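Local coordinates for exoribonuclease II, mitochondrial (Candida glabrata, PDB 6F3H), which degrades RNA from its 3' end as the nuclease of the mitochondrial degradosome mtEXO, probably with magnesium at the active site, at residues M395-I400 with G517-F522; I412-L417 with L549-T554; K139-Q144 with T214-Y219; N169-V174 with L240-T245; Q271-F276 with S318-H323. The protein carries 1 engineered substitution. One frame throughout, in Å; residues are numbered along the deposited sequence.

Contact 1: residues M395-I400 with G517-F522; sequences MPVFCI and GIVSNF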
# COMPACT_ATOMS: atom_id res chain seq x y z
N MSE A 395 5.22 -13.55 -35.20
CA MSE A 395 4.57 -14.28 -34.16
C MSE A 395 3.65 -13.35 -33.39
O MSE A 395 4.07 -12.26 -32.97
CB MSE A 395 5.59 -14.88 -33.25
CG MSE A 395 4.99 -15.40 -32.00
SE MSE A 395 6.37 -15.96 -30.76
CE MSE A 395 5.53 -17.62 -30.14
N PRO A 396 2.40 -13.79 -33.22
CA PRO A 396 1.38 -12.95 -32.60
C PRO A 396 1.47 -12.95 -31.09
O PRO A 396 1.63 -13.99 -30.44
CB PRO A 396 0.06 -13.59 -33.04
CG PRO A 396 0.41 -14.96 -33.42
CD PRO A 396 1.90 -15.14 -33.49
N VAL A 397 1.31 -11.75 -30.53
CA VAL A 397 1.42 -11.47 -29.11
C VAL A 397 0.10 -10.93 -28.60
O VAL A 397 -0.34 -9.87 -29.04
CB VAL A 397 2.51 -10.43 -28.84
CG1 VAL A 397 2.69 -10.27 -27.38
CG2 VAL A 397 3.77 -10.89 -29.50
N PHE A 398 -0.46 -11.60 -27.60
CA PHE A 398 -1.75 -11.22 -27.03
C PHE A 398 -1.58 -10.35 -25.78
O PHE A 398 -1.09 -10.82 -24.75
CB PHE A 398 -2.53 -12.48 -26.70
CG PHE A 398 -2.74 -13.42 -27.86
CD1 PHE A 398 -3.64 -13.12 -28.86
CD2 PHE A 398 -2.07 -14.64 -27.91
CE1 PHE A 398 -3.86 -14.01 -29.91
CE2 PHE A 398 -2.28 -15.53 -28.95
CZ PHE A 398 -3.17 -15.22 -29.95
N CYS A 399 -2.06 -9.11 -25.86
CA CYS A 399 -2.07 -8.15 -24.74
C CYS A 399 -3.50 -7.98 -24.26
O CYS A 399 -4.24 -7.13 -24.76
CB CYS A 399 -1.46 -6.83 -25.16
SG CYS A 399 0.28 -6.95 -25.64
N ILE A 400 -3.87 -8.78 -23.27
CA ILE A 400 -5.25 -8.86 -22.79
C ILE A 400 -5.38 -7.88 -21.64
O ILE A 400 -5.08 -8.20 -20.49
CB ILE A 400 -5.60 -10.27 -22.36
CG1 ILE A 400 -5.10 -11.23 -23.41
CG2 ILE A 400 -7.09 -10.38 -22.13
CD1 ILE A 400 -5.45 -12.61 -23.12
N GLY A 517 13.97 -9.18 -26.48
CA GLY A 517 13.36 -9.51 -27.75
C GLY A 517 12.80 -8.36 -28.57
O GLY A 517 13.03 -7.19 -28.25
N ILE A 518 12.10 -8.70 -29.66
CA ILE A 518 11.34 -7.75 -30.47
C ILE A 518 10.10 -8.48 -30.93
O ILE A 518 10.12 -9.68 -31.19
CB ILE A 518 12.11 -7.20 -31.70
CG1 ILE A 518 13.40 -6.52 -31.30
CG2 ILE A 518 11.27 -6.19 -32.49
CD1 ILE A 518 14.30 -6.24 -32.47
N VAL A 519 9.01 -7.73 -31.03
CA VAL A 519 7.73 -8.28 -31.45
C VAL A 519 7.04 -7.17 -32.21
O VAL A 519 7.36 -5.99 -32.05
CB VAL A 519 6.88 -8.71 -30.23
CG1 VAL A 519 7.57 -9.81 -29.45
CG2 VAL A 519 6.64 -7.53 -29.35
N SER A 520 6.09 -7.53 -33.07
CA SER A 520 5.40 -6.44 -33.74
C SER A 520 3.99 -6.83 -34.14
O SER A 520 3.22 -5.98 -34.58
CB SER A 520 6.19 -5.99 -34.97
OG SER A 520 6.83 -7.10 -35.58
N ASN A 521 3.63 -8.09 -33.98
CA ASN A 521 2.30 -8.52 -34.38
C ASN A 521 1.47 -8.63 -33.11
O ASN A 521 1.59 -9.60 -32.38
CB ASN A 521 2.36 -9.84 -35.12
CG ASN A 521 0.99 -10.30 -35.60
OD1 ASN A 521 0.07 -9.50 -35.75
ND2 ASN A 521 0.86 -11.60 -35.83
N PHE A 522 0.61 -7.64 -32.89
CA PHE A 522 -0.22 -7.55 -31.68
C PHE A 522 -1.70 -7.64 -32.04
O PHE A 522 -2.31 -6.62 -32.40
CB PHE A 522 0.01 -6.23 -30.94
CG PHE A 522 1.38 -6.04 -30.37
CD1 PHE A 522 1.88 -6.87 -29.36
CD2 PHE A 522 2.16 -4.97 -30.81
CE1 PHE A 522 3.14 -6.64 -28.84
CE2 PHE A 522 3.40 -4.75 -30.28
CZ PHE A 522 3.89 -5.58 -29.30
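Within the RNB nuclease domain, the loop 395-400, which leads to the magnesium ligand Asp401, runs beside the end of strand 505-519 and the loop that follows it. The tightly packed part is centred on the buried Val397. Val397 N gives a hydrogen bond to Asn521 O (2.9 Å, 152° at the hydrogen) and approaches that oxygen nearly along the C=O axis, so the two segments are pinned at one point. With CG1 anti to the backbone N (chi1 -174°), the side chain straddles two neighbours. Val397 CG2 lies 3.9 Å from Val519 CB, the two side chains crossing at about a right angle, while CB and CG1 lie alongside Phe522, with Val397 CB 3.7 Å from Phe522 CD1. The same ring has Val397 O in plane at its edge. The side of Pro396 and Asn521 is partly exposed and more polar. There the two side chains run side by side, Pro396 CB 3.5 Å from Asn521 ND2, and that amide nitrogen is held by a hydrogen bond to Asp394 O. Toward the metal, the nearest side-chain atom of Cys399 is about 5 Å from the bound magnesium ion. Cys399 SG lies 4.9 Å from the Phe522 ring centroid, in an oblique sulfur-aromatic contact 49° off the ring normal.

Contact 2: residues I412-L417 with L549-T554; sequences ISIEEL and LELLHT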
# COMPACT_ATOMS: atom_id res chain seq x y z
N ILE A 412 1.33 -12.39 -24.26
CA ILE A 412 1.50 -13.84 -24.27
C ILE A 412 1.58 -14.36 -25.69
O ILE A 412 0.81 -13.94 -26.57
CB ILE A 412 0.34 -14.54 -23.54
CG1 ILE A 412 -0.03 -13.77 -22.28
CG2 ILE A 412 0.70 -15.96 -23.20
CD1 ILE A 412 -1.20 -14.37 -21.58
N SER A 413 2.45 -15.35 -25.90
CA SER A 413 2.60 -16.02 -27.18
C SER A 413 2.77 -17.50 -26.92
O SER A 413 3.47 -17.88 -25.98
CB SER A 413 3.78 -15.45 -27.95
OG SER A 413 3.56 -14.08 -28.26
N ILE A 414 2.11 -18.32 -27.74
CA ILE A 414 2.22 -19.77 -27.62
C ILE A 414 2.59 -20.36 -28.97
O ILE A 414 2.17 -19.88 -30.03
CB ILE A 414 0.94 -20.41 -27.06
CG1 ILE A 414 1.11 -21.92 -26.94
CG2 ILE A 414 -0.23 -20.12 -27.93
CD1 ILE A 414 -0.01 -22.57 -26.23
N GLU A 415 3.40 -21.40 -28.92
CA GLU A 415 3.71 -22.24 -30.05
C GLU A 415 3.34 -23.66 -29.72
O GLU A 415 3.93 -24.26 -28.80
CB GLU A 415 5.18 -22.16 -30.39
CG GLU A 415 5.49 -20.98 -31.22
CD GLU A 415 6.95 -20.76 -31.29
OE1 GLU A 415 7.66 -21.34 -30.44
OE2 GLU A 415 7.40 -20.05 -32.21
N GLU A 416 2.38 -24.21 -30.45
CA GLU A 416 2.06 -25.61 -30.26
C GLU A 416 3.03 -26.42 -31.10
O GLU A 416 2.99 -26.38 -32.34
CB GLU A 416 0.61 -25.91 -30.60
CG GLU A 416 0.12 -27.12 -29.83
CD GLU A 416 -1.34 -27.48 -30.11
OE1 GLU A 416 -1.98 -26.81 -30.96
OE2 GLU A 416 -1.85 -28.41 -29.44
N LEU A 417 3.96 -27.08 -30.42
CA LEU A 417 5.00 -27.92 -30.99
C LEU A 417 4.48 -29.32 -31.29
O LEU A 417 4.66 -29.83 -32.40
CB LEU A 417 6.15 -28.01 -30.00
CG LEU A 417 6.71 -26.66 -29.59
CD1 LEU A 417 7.93 -26.84 -28.69
CD2 LEU A 417 7.05 -25.88 -30.84
N LEU A 549 -5.58 -19.18 -28.13
CA LEU A 549 -6.26 -18.81 -26.90
C LEU A 549 -6.88 -20.01 -26.21
O LEU A 549 -6.74 -20.16 -24.99
CB LEU A 549 -7.32 -17.77 -27.23
CG LEU A 549 -6.77 -16.48 -27.84
CD1 LEU A 549 -7.90 -15.56 -28.21
CD2 LEU A 549 -5.90 -15.77 -26.85
N GLU A 550 -7.62 -20.85 -26.94
CA GLU A 550 -8.23 -22.00 -26.27
C GLU A 550 -7.15 -22.86 -25.66
O GLU A 550 -7.31 -23.39 -24.55
CB GLU A 550 -9.09 -22.81 -27.22
CG GLU A 550 -10.01 -21.96 -28.06
CD GLU A 550 -10.82 -22.78 -29.04
OE1 GLU A 550 -10.58 -24.01 -29.13
OE2 GLU A 550 -11.69 -22.18 -29.71
N LEU A 551 -6.04 -22.98 -26.36
CA LEU A 551 -4.94 -23.75 -25.84
C LEU A 551 -4.40 -23.11 -24.58
O LEU A 551 -4.16 -23.79 -23.58
CB LEU A 551 -3.86 -23.87 -26.90
CG LEU A 551 -2.78 -24.88 -26.56
CD1 LEU A 551 -3.34 -26.15 -25.92
CD2 LEU A 551 -2.09 -25.17 -27.87
N LEU A 552 -4.23 -21.79 -24.60
CA LEU A 552 -3.73 -21.09 -23.42
C LEU A 552 -4.69 -21.22 -22.25
O LEU A 552 -4.26 -21.44 -21.11
CB LEU A 552 -3.51 -19.61 -23.74
CG LEU A 552 -2.26 -19.28 -24.54
CD1 LEU A 552 -2.24 -17.84 -24.98
CD2 LEU A 552 -1.01 -19.59 -23.71
N HIS A 553 -5.98 -21.08 -22.51
CA HIS A 553 -6.95 -21.20 -21.43
C HIS A 553 -6.94 -22.59 -20.82
O HIS A 553 -7.01 -22.75 -19.60
CB HIS A 553 -8.34 -20.83 -21.94
CG HIS A 553 -9.43 -21.09 -20.96
ND1 HIS A 553 -10.27 -22.17 -21.05
CD2 HIS A 553 -9.81 -20.41 -19.85
CE1 HIS A 553 -11.14 -22.14 -20.06
NE2 HIS A 553 -10.88 -21.09 -19.30
N THR A 554 -6.87 -23.62 -21.66
CA THR A 554 -6.85 -24.98 -21.12
C THR A 554 -5.56 -25.25 -20.34
O THR A 554 -5.57 -26.02 -19.37
CB THR A 554 -7.04 -25.97 -22.25
OG1 THR A 554 -6.14 -25.61 -23.29
CG2 THR A 554 -8.47 -25.88 -22.79
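Leu551, Leu552 and Ile414 carry most of this contact, in which segment 549-554 of helix 543-567 crosses strand segment 412-416 almost at a right angle (98°), with 9.2 Å between the segment axes. Ile414 sits at the centre and points toward the helix. Its CG1 is anti to the backbone N (chi1 -179°) and the branch is extended, which sends Ile414 CD1 to 3.6 Å from Leu551 CG, the two side chains crossing at about a right angle. Leu552 instead meets Ile414 tip to tip: Ile414 CB is 4.0 Å from Leu552 CD2, and Ile414 CG2 rests on Leu552 CG. Leu552 CD2 touches both isoleucines, but CD1 is the methyl nearer to Ile412, 3.9 Å from Ile412 CG2, as these side chains slide past each other in opposite directions. Leu551 has CG anti to its backbone N (chi1 -168°). Leu551 CD2 touches the extended Glu416 chain from CB to the carboxylate, 3.3 Å from Glu416 CD, the side chains crossing obliquely at the exposed end of the contact. The contact is thus largely apolar, though Ile414 O takes a hydrogen bond from Gln548 NE2 of the same helix. Leu607 and Phe611 of helix 603-625 continue the packing beyond Ile412 and Leu552. The arrangement is a helix laid across an outermost strand of the mixed RNB sheet, the strand whose first residue, Asp410, binds magnesium.

Contact 3: residues K139-Q144 with T214-Y219; sequences KFAWTQ and TLLATY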
# COMPACT_ATOMS: atom_id res chain seq x y z
N LYS A 139 12.37 2.50 31.11
CA LYS A 139 13.24 3.42 31.83
C LYS A 139 14.34 3.93 30.93
O LYS A 139 14.49 5.14 30.74
CB LYS A 139 13.84 2.73 33.05
N PHE A 140 15.11 3.02 30.35
CA PHE A 140 16.16 3.43 29.43
C PHE A 140 15.61 4.23 28.27
O PHE A 140 16.33 5.05 27.68
CB PHE A 140 16.90 2.22 28.92
CG PHE A 140 17.74 1.60 29.94
CD1 PHE A 140 18.86 2.26 30.40
CD2 PHE A 140 17.41 0.38 30.47
CE1 PHE A 140 19.66 1.69 31.35
CE2 PHE A 140 18.20 -0.20 31.43
CZ PHE A 140 19.33 0.46 31.87
N ALA A 141 14.37 3.96 27.88
CA ALA A 141 13.76 4.75 26.82
C ALA A 141 13.52 6.18 27.28
O ALA A 141 13.96 7.13 26.62
CB ALA A 141 12.47 4.09 26.36
N TRP A 142 12.90 6.35 28.45
CA TRP A 142 12.60 7.70 28.95
C TRP A 142 13.87 8.53 29.12
O TRP A 142 13.87 9.75 28.87
CB TRP A 142 11.83 7.64 30.27
CG TRP A 142 10.31 7.40 30.20
CD1 TRP A 142 9.50 7.51 29.10
CD2 TRP A 142 9.45 7.02 31.29
NE1 TRP A 142 8.19 7.20 29.44
CE2 TRP A 142 8.13 6.90 30.77
CE3 TRP A 142 9.67 6.75 32.65
CZ2 TRP A 142 7.05 6.53 31.57
CZ3 TRP A 142 8.59 6.39 33.44
CH2 TRP A 142 7.29 6.28 32.90
N THR A 143 14.95 7.92 29.60
CA THR A 143 16.16 8.69 29.88
C THR A 143 16.68 9.40 28.65
O THR A 143 17.16 10.54 28.73
CB THR A 143 17.25 7.77 30.44
OG1 THR A 143 16.68 6.87 31.40
CG2 THR A 143 18.33 8.58 31.11
N GLN A 144 16.57 8.75 27.49
CA GLN A 144 17.06 9.30 26.23
C GLN A 144 16.17 10.39 25.68
O GLN A 144 16.63 11.24 24.91
CB GLN A 144 17.15 8.19 25.19
CG GLN A 144 18.34 7.28 25.32
CD GLN A 144 18.08 5.93 24.70
OE1 GLN A 144 17.07 5.29 25.00
NE2 GLN A 144 18.96 5.49 23.82
N THR A 214 16.30 3.41 21.82
CA THR A 214 16.33 4.55 20.89
C THR A 214 15.15 4.51 19.93
O THR A 214 14.54 5.54 19.63
CB THR A 214 17.66 4.59 20.14
OG1 THR A 214 18.73 4.55 21.09
CG2 THR A 214 17.78 5.86 19.33
N LEU A 215 14.80 3.32 19.45
CA LEU A 215 13.65 3.22 18.56
C LEU A 215 12.42 3.77 19.24
O LEU A 215 11.74 4.66 18.72
CB LEU A 215 13.43 1.76 18.18
CG LEU A 215 12.01 1.50 17.68
CD1 LEU A 215 11.84 2.09 16.30
CD2 LEU A 215 11.73 0.04 17.69
N LEU A 216 12.13 3.24 20.42
CA LEU A 216 10.94 3.66 21.15
C LEU A 216 10.96 5.15 21.42
O LEU A 216 10.00 5.86 21.11
CB LEU A 216 10.88 2.86 22.44
CG LEU A 216 9.57 2.90 23.16
CD1 LEU A 216 8.45 2.95 22.16
CD2 LEU A 216 9.50 1.63 23.94
N ALA A 217 12.07 5.65 21.94
CA ALA A 217 12.17 7.08 22.23
C ALA A 217 11.98 7.93 20.98
O ALA A 217 11.34 8.99 21.04
CB ALA A 217 13.53 7.40 22.88
N THR A 218 12.51 7.49 19.84
CA THR A 218 12.36 8.29 18.64
C THR A 218 10.91 8.36 18.23
O THR A 218 10.41 9.43 17.86
CB THR A 218 13.18 7.69 17.50
OG1 THR A 218 14.47 7.31 17.96
CG2 THR A 218 13.36 8.67 16.41
N TYR A 219 10.21 7.24 18.31
CA TYR A 219 8.79 7.23 18.03
C TYR A 219 8.07 8.25 18.88
O TYR A 219 7.37 9.14 18.39
CB TYR A 219 8.24 5.84 18.32
CG TYR A 219 6.76 5.82 18.17
CD1 TYR A 219 6.20 6.01 16.93
CD2 TYR A 219 5.90 5.67 19.26
CE1 TYR A 219 4.85 6.02 16.74
CE2 TYR A 219 4.51 5.68 19.08
CZ TYR A 219 4.00 5.86 17.80
OH TYR A 219 2.64 5.87 17.55
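Two helices pack here at an alanine-alanine approach, segments 139-144 and 214-219 crossing at -52° with their axes 8.3 Å apart. Thr214 comes first on the second helix. The Thr214 and Gln144 side chains cross at about a right angle, and the Thr214 hydroxyl is hydrogen-bonded to Asp211 OD2. Leu215 turns from helix 123-159 to strand 81-85. Leu216 meets Ala141 through its CB, with Leu216 CB 4.4 Å from Ala141 CB. Ala217 marks the nearest pass of the backbones, Ala217 CA lying 5.4 Å from Ala141 CA. The methyl CB of Ala217 lies 3.8 Å from Ala141 O and also borders Gln144 CB, so small side chains let the helices come close. Thr218 bends its hydroxyl back into its own helix: Thr214 O accepts from both Thr218 N and Thr218 OG1, the latter 38° out of the carbonyl plane. Tyr219 packs on strands 39-42 and 81-85, and Tyr219 OH is hydrogen-bonded to Arg223 NE of the same helix.

Contact 4: residues N169-V174 with L240-T245; sequences NFMSLV and LLSPTT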
# COMPACT_ATOMS: atom_id res chain seq x y z
N ASN A 169 12.76 6.99 5.57
CA ASN A 169 12.70 5.69 6.21
C ASN A 169 12.79 5.91 7.71
O ASN A 169 13.58 6.71 8.19
CB ASN A 169 13.85 4.80 5.74
CG ASN A 169 13.90 3.47 6.47
OD1 ASN A 169 12.88 3.00 7.00
ND2 ASN A 169 15.09 2.87 6.52
N PHE A 170 11.90 5.27 8.44
CA PHE A 170 11.92 5.48 9.87
C PHE A 170 13.17 4.88 10.50
O PHE A 170 13.65 5.39 11.52
CB PHE A 170 10.66 4.90 10.46
CG PHE A 170 10.43 5.33 11.84
CD1 PHE A 170 9.82 6.53 12.11
CD2 PHE A 170 10.84 4.54 12.89
CE1 PHE A 170 9.61 6.95 13.41
CE2 PHE A 170 10.63 4.94 14.20
CZ PHE A 170 10.01 6.15 14.45
N MSE A 171 13.71 3.82 9.93
CA MSE A 171 14.87 3.13 10.50
C MSE A 171 16.12 3.93 10.35
O MSE A 171 16.89 4.08 11.29
CB MSE A 171 15.07 1.79 9.82
CG MSE A 171 13.98 0.83 10.17
SE MSE A 171 13.46 1.27 11.98
CE MSE A 171 12.22 -0.19 12.35
N SER A 172 16.31 4.40 9.13
CA SER A 172 17.40 5.32 8.86
C SER A 172 17.37 6.44 9.87
O SER A 172 18.42 6.91 10.32
CB SER A 172 17.28 5.87 7.43
OG SER A 172 17.54 4.86 6.46
N LEU A 173 16.18 6.84 10.26
CA LEU A 173 16.04 7.93 11.21
C LEU A 173 16.49 7.53 12.60
O LEU A 173 17.29 8.23 13.23
CB LEU A 173 14.59 8.37 11.23
CG LEU A 173 14.34 9.43 12.26
CD1 LEU A 173 15.15 10.66 11.87
CD2 LEU A 173 12.86 9.73 12.30
N VAL A 174 15.98 6.41 13.09
CA VAL A 174 16.44 5.89 14.38
C VAL A 174 17.96 5.81 14.42
O VAL A 174 18.59 6.25 15.39
CB VAL A 174 15.80 4.53 14.62
CG1 VAL A 174 16.40 3.89 15.83
CG2 VAL A 174 14.31 4.71 14.76
N LEU A 240 4.91 -6.63 8.75
CA LEU A 240 5.97 -6.53 9.72
C LEU A 240 5.51 -5.96 11.04
O LEU A 240 6.21 -6.12 12.03
CB LEU A 240 7.07 -5.63 9.19
CG LEU A 240 7.58 -5.85 7.77
CD1 LEU A 240 8.84 -4.99 7.58
CD2 LEU A 240 7.84 -7.32 7.47
N LEU A 241 4.38 -5.24 11.04
CA LEU A 241 3.87 -4.52 12.22
C LEU A 241 4.95 -3.62 12.80
O LEU A 241 5.26 -3.66 13.99
CB LEU A 241 3.31 -5.46 13.28
CG LEU A 241 2.09 -6.33 12.97
CD1 LEU A 241 1.84 -7.39 14.03
CD2 LEU A 241 0.88 -5.45 12.86
N SER A 242 5.53 -2.80 11.94
CA SER A 242 6.60 -1.93 12.36
C SER A 242 6.55 -0.67 11.51
O SER A 242 6.07 -0.72 10.37
CB SER A 242 7.94 -2.62 12.19
OG SER A 242 8.96 -1.66 12.04
N PRO A 243 7.05 0.45 12.02
CA PRO A 243 6.94 1.70 11.27
C PRO A 243 7.85 1.72 10.06
O PRO A 243 9.01 1.30 10.11
CB PRO A 243 7.37 2.75 12.29
CG PRO A 243 8.20 1.99 13.29
CD PRO A 243 7.48 0.69 13.41
N THR A 244 7.33 2.27 8.97
CA THR A 244 8.09 2.31 7.73
C THR A 244 8.67 3.68 7.45
O THR A 244 9.85 3.81 7.16
CB THR A 244 7.23 1.86 6.53
OG1 THR A 244 6.14 2.77 6.35
CG2 THR A 244 6.67 0.46 6.74
N THR A 245 7.87 4.73 7.60
CA THR A 245 8.31 6.00 7.09
C THR A 245 7.56 7.09 7.84
O THR A 245 6.55 6.82 8.50
CB THR A 245 8.07 6.07 5.59
OG1 THR A 245 8.72 7.22 5.03
CG2 THR A 245 6.57 6.11 5.33
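A strand-to-helix junction meets the middle strand of a three-stranded antiparallel sheet. Asn169, the last residue of strand 166-169, pairs with Thr245 as a non-hydrogen-bonded antiparallel pair and is also the N-cap of helix 170-178, whose start, 170-174, runs roughly at a right angle to strand segment 242-245. Phe170 opens the helix. Phe170 N donates to Thr244 O (2.8 Å, 169° at the hydrogen), the donor lying above the carbonyl plane, so the first turn is tied to the strand. From there the side chain rises with CG anti to the backbone N (chi1 -167°). Phe170 CB still borders Thr244 O, at 3.6 Å. Further out, Phe170 CG lies 4.0 Å from Pro243 CB, Phe170 CD2 is 3.7 Å from Pro243 CG, and CE2 keeps near that same proline carbon. Pro243 CB thus sits over one face of the Phe170 ring, shifted toward the rim, in a CH-pi contact 4.2 Å from the centroid. Leu215 touches CE2 and Tyr219 the CZ tip, both from helix 212-226. Upstream on the strand, Leu241 and Ser242 both face Asn237 in a G1 beta bulge. Thr245 OG1, on the other end, is hydrogen-bonded to His167 ND1. Selenomethionine Met171, its chain bent about the CB-CG bond (chi2 -32°), swings its tip back to the strand, leaving Met171 CE 3.6 Å from Ser242 OG.

Contact 5: residues Q271-F276 with S318-H323; sequences QEIKAF and SKIFRH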
# COMPACT_ATOMS: atom_id res chain seq x y z
N GLN A 271 -11.27 37.40 17.86
CA GLN A 271 -12.05 38.35 17.08
C GLN A 271 -12.20 37.91 15.65
O GLN A 271 -13.26 38.06 15.05
CB GLN A 271 -11.42 39.74 17.13
CG GLN A 271 -12.28 40.75 16.39
CD GLN A 271 -11.61 42.11 16.29
OE1 GLN A 271 -10.49 42.30 16.77
NE2 GLN A 271 -12.31 43.07 15.68
N GLU A 272 -11.13 37.38 15.06
CA GLU A 272 -11.18 37.00 13.66
C GLU A 272 -11.99 35.73 13.45
O GLU A 272 -12.59 35.56 12.39
CB GLU A 272 -9.78 36.87 13.10
CG GLU A 272 -9.14 38.22 13.14
CD GLU A 272 -9.65 39.10 12.02
OE1 GLU A 272 -9.18 38.92 10.89
OE2 GLU A 272 -10.57 39.92 12.27
N ILE A 273 -11.99 34.83 14.42
CA ILE A 273 -12.98 33.76 14.40
C ILE A 273 -14.37 34.36 14.32
O ILE A 273 -15.21 33.93 13.53
CB ILE A 273 -12.83 32.89 15.66
CG1 ILE A 273 -11.51 32.14 15.66
CG2 ILE A 273 -14.02 31.95 15.81
CD1 ILE A 273 -11.43 31.09 16.75
N LYS A 274 -14.61 35.38 15.14
CA LYS A 274 -15.94 35.95 15.25
C LYS A 274 -16.33 36.68 13.97
O LYS A 274 -17.45 36.54 13.48
CB LYS A 274 -15.99 36.91 16.44
CG LYS A 274 -15.97 36.24 17.78
CD LYS A 274 -15.63 37.24 18.86
CE LYS A 274 -15.39 36.58 20.19
NZ LYS A 274 -14.69 37.56 21.08
N ALA A 275 -15.40 37.45 13.41
CA ALA A 275 -15.67 38.16 12.17
C ALA A 275 -15.99 37.18 11.06
O ALA A 275 -16.93 37.40 10.28
CB ALA A 275 -14.46 39.02 11.81
N PHE A 276 -15.24 36.08 10.99
CA PHE A 276 -15.47 35.06 9.97
C PHE A 276 -16.83 34.41 10.12
O PHE A 276 -17.58 34.28 9.16
CB PHE A 276 -14.36 34.02 10.05
CG PHE A 276 -14.54 32.85 9.12
CD1 PHE A 276 -14.04 32.90 7.82
CD2 PHE A 276 -15.17 31.69 9.54
CE1 PHE A 276 -14.20 31.84 6.95
CE2 PHE A 276 -15.32 30.62 8.68
CZ PHE A 276 -14.83 30.70 7.38
N SER A 318 -13.11 23.75 16.40
CA SER A 318 -14.30 23.60 17.23
C SER A 318 -14.94 24.95 17.52
O SER A 318 -16.16 25.12 17.39
CB SER A 318 -13.95 22.89 18.54
OG SER A 318 -13.58 21.54 18.31
N LYS A 319 -14.11 25.94 17.87
CA LYS A 319 -14.59 27.28 18.18
C LYS A 319 -15.28 27.90 16.98
O LYS A 319 -16.33 28.54 17.11
CB LYS A 319 -13.41 28.14 18.62
CG LYS A 319 -13.02 27.98 20.10
CD LYS A 319 -11.64 28.49 20.42
CE LYS A 319 -11.55 28.93 21.88
NZ LYS A 319 -12.68 28.42 22.71
N ILE A 320 -14.72 27.71 15.80
CA ILE A 320 -15.32 28.25 14.59
C ILE A 320 -16.68 27.62 14.32
O ILE A 320 -17.66 28.32 14.05
CB ILE A 320 -14.38 28.01 13.41
CG1 ILE A 320 -13.09 28.76 13.62
CG2 ILE A 320 -15.08 28.42 12.14
CD1 ILE A 320 -12.20 28.69 12.46
N PHE A 321 -16.77 26.30 14.37
CA PHE A 321 -18.06 25.68 14.17
C PHE A 321 -19.03 26.14 15.23
O PHE A 321 -20.20 26.37 14.96
CB PHE A 321 -17.95 24.17 14.22
CG PHE A 321 -17.33 23.57 12.99
CD1 PHE A 321 -17.47 24.17 11.77
CD2 PHE A 321 -16.67 22.37 13.06
CE1 PHE A 321 -16.92 23.61 10.66
CE2 PHE A 321 -16.13 21.81 11.94
CZ PHE A 321 -16.26 22.44 10.74
N ARG A 322 -18.53 26.31 16.46
CA ARG A 322 -19.40 26.74 17.54
C ARG A 322 -19.98 28.11 17.24
O ARG A 322 -21.08 28.43 17.69
CB ARG A 322 -18.63 26.73 18.86
CG ARG A 322 -19.53 26.79 20.07
CD ARG A 322 -18.90 27.00 21.47
NE ARG A 322 -17.54 27.52 21.57
CZ ARG A 322 -17.24 28.81 21.60
NH1 ARG A 322 -18.21 29.70 21.47
NH2 ARG A 322 -15.97 29.20 21.74
N HIS A 323 -19.29 28.91 16.46
CA HIS A 323 -19.78 30.23 16.13
C HIS A 323 -20.61 30.28 14.86
O HIS A 323 -20.95 31.38 14.42
CB HIS A 323 -18.62 31.20 16.00
CG HIS A 323 -18.07 31.63 17.32
ND1 HIS A 323 -17.16 30.87 18.03
CD2 HIS A 323 -18.33 32.71 18.08
CE1 HIS A 323 -16.86 31.49 19.15
NE2 HIS A 323 -17.56 32.60 19.21
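Ile273 and Ile320 share one shape: in each, CG1 is anti to the carbonyl carbon (chi1 -67° in Ile273) and CG2 anti to the backbone N. This presents Ile273 CG2 to Ile320 CG1, 4.0 Å apart, the side chains crossing obliquely. The CG1 branch of Ile273 ends in CD1, which rests on Lys319 CB (4.0 Å), while Phe276 brings CE2 to within 4.1 Å of Ile320 CG2. His323 completes the grip on Ile273, His323 ND1 lying 4.0 Å from Ile273 CG2 and the side chains crossing at about a right angle. That ring is locked by a bond within its own segment: His323 ND1 donates to Lys319 O (2.6 Å, 173° at the hydrogen), the oxygen lying in the ring plane. Lys274 flanks the imidazole with its CG, and Lys274 NZ, hydrogen-bonded to Asp269 O, is 6.0 Å from His323 NE2, a placement that might disfavour a charged imidazole. Lys319 carries its amine away, to a cation-pi contact with Tyr270. Helix 251-281 and the last turn of helix 311-322 thus pack as a helix pair, segments 271-276 and 318-322 inclined at 39°, with an isoleucine seam inside and polar chains at the solvent side, in a helical region far from the magnesium site.

Overall arrangement
Contacts 1 and 2 lie together in the RNB domain, their centres 13 Å apart, and serve the same mixed sheet: the backbones of Phe398 and Ile412 are hydrogen-bonded, as are Pro396 O and Ser413 OG. Contact 1, partly buried, mixes a backbone bond with sulfur and aromatic packing beside the metal; contact 2 is buried and mainly aliphatic, with Glu416 at its exposed end. Contacts 3 and 4, both buried and on the opposite side of the chain's centre, are joined through Leu215. Contact 3 relies on small side chains, contact 4 on a backbone bond and a CH-pi contact. Contact 5, like contact 3 a helix pair, is partly buried and about 40 Å by centres from it.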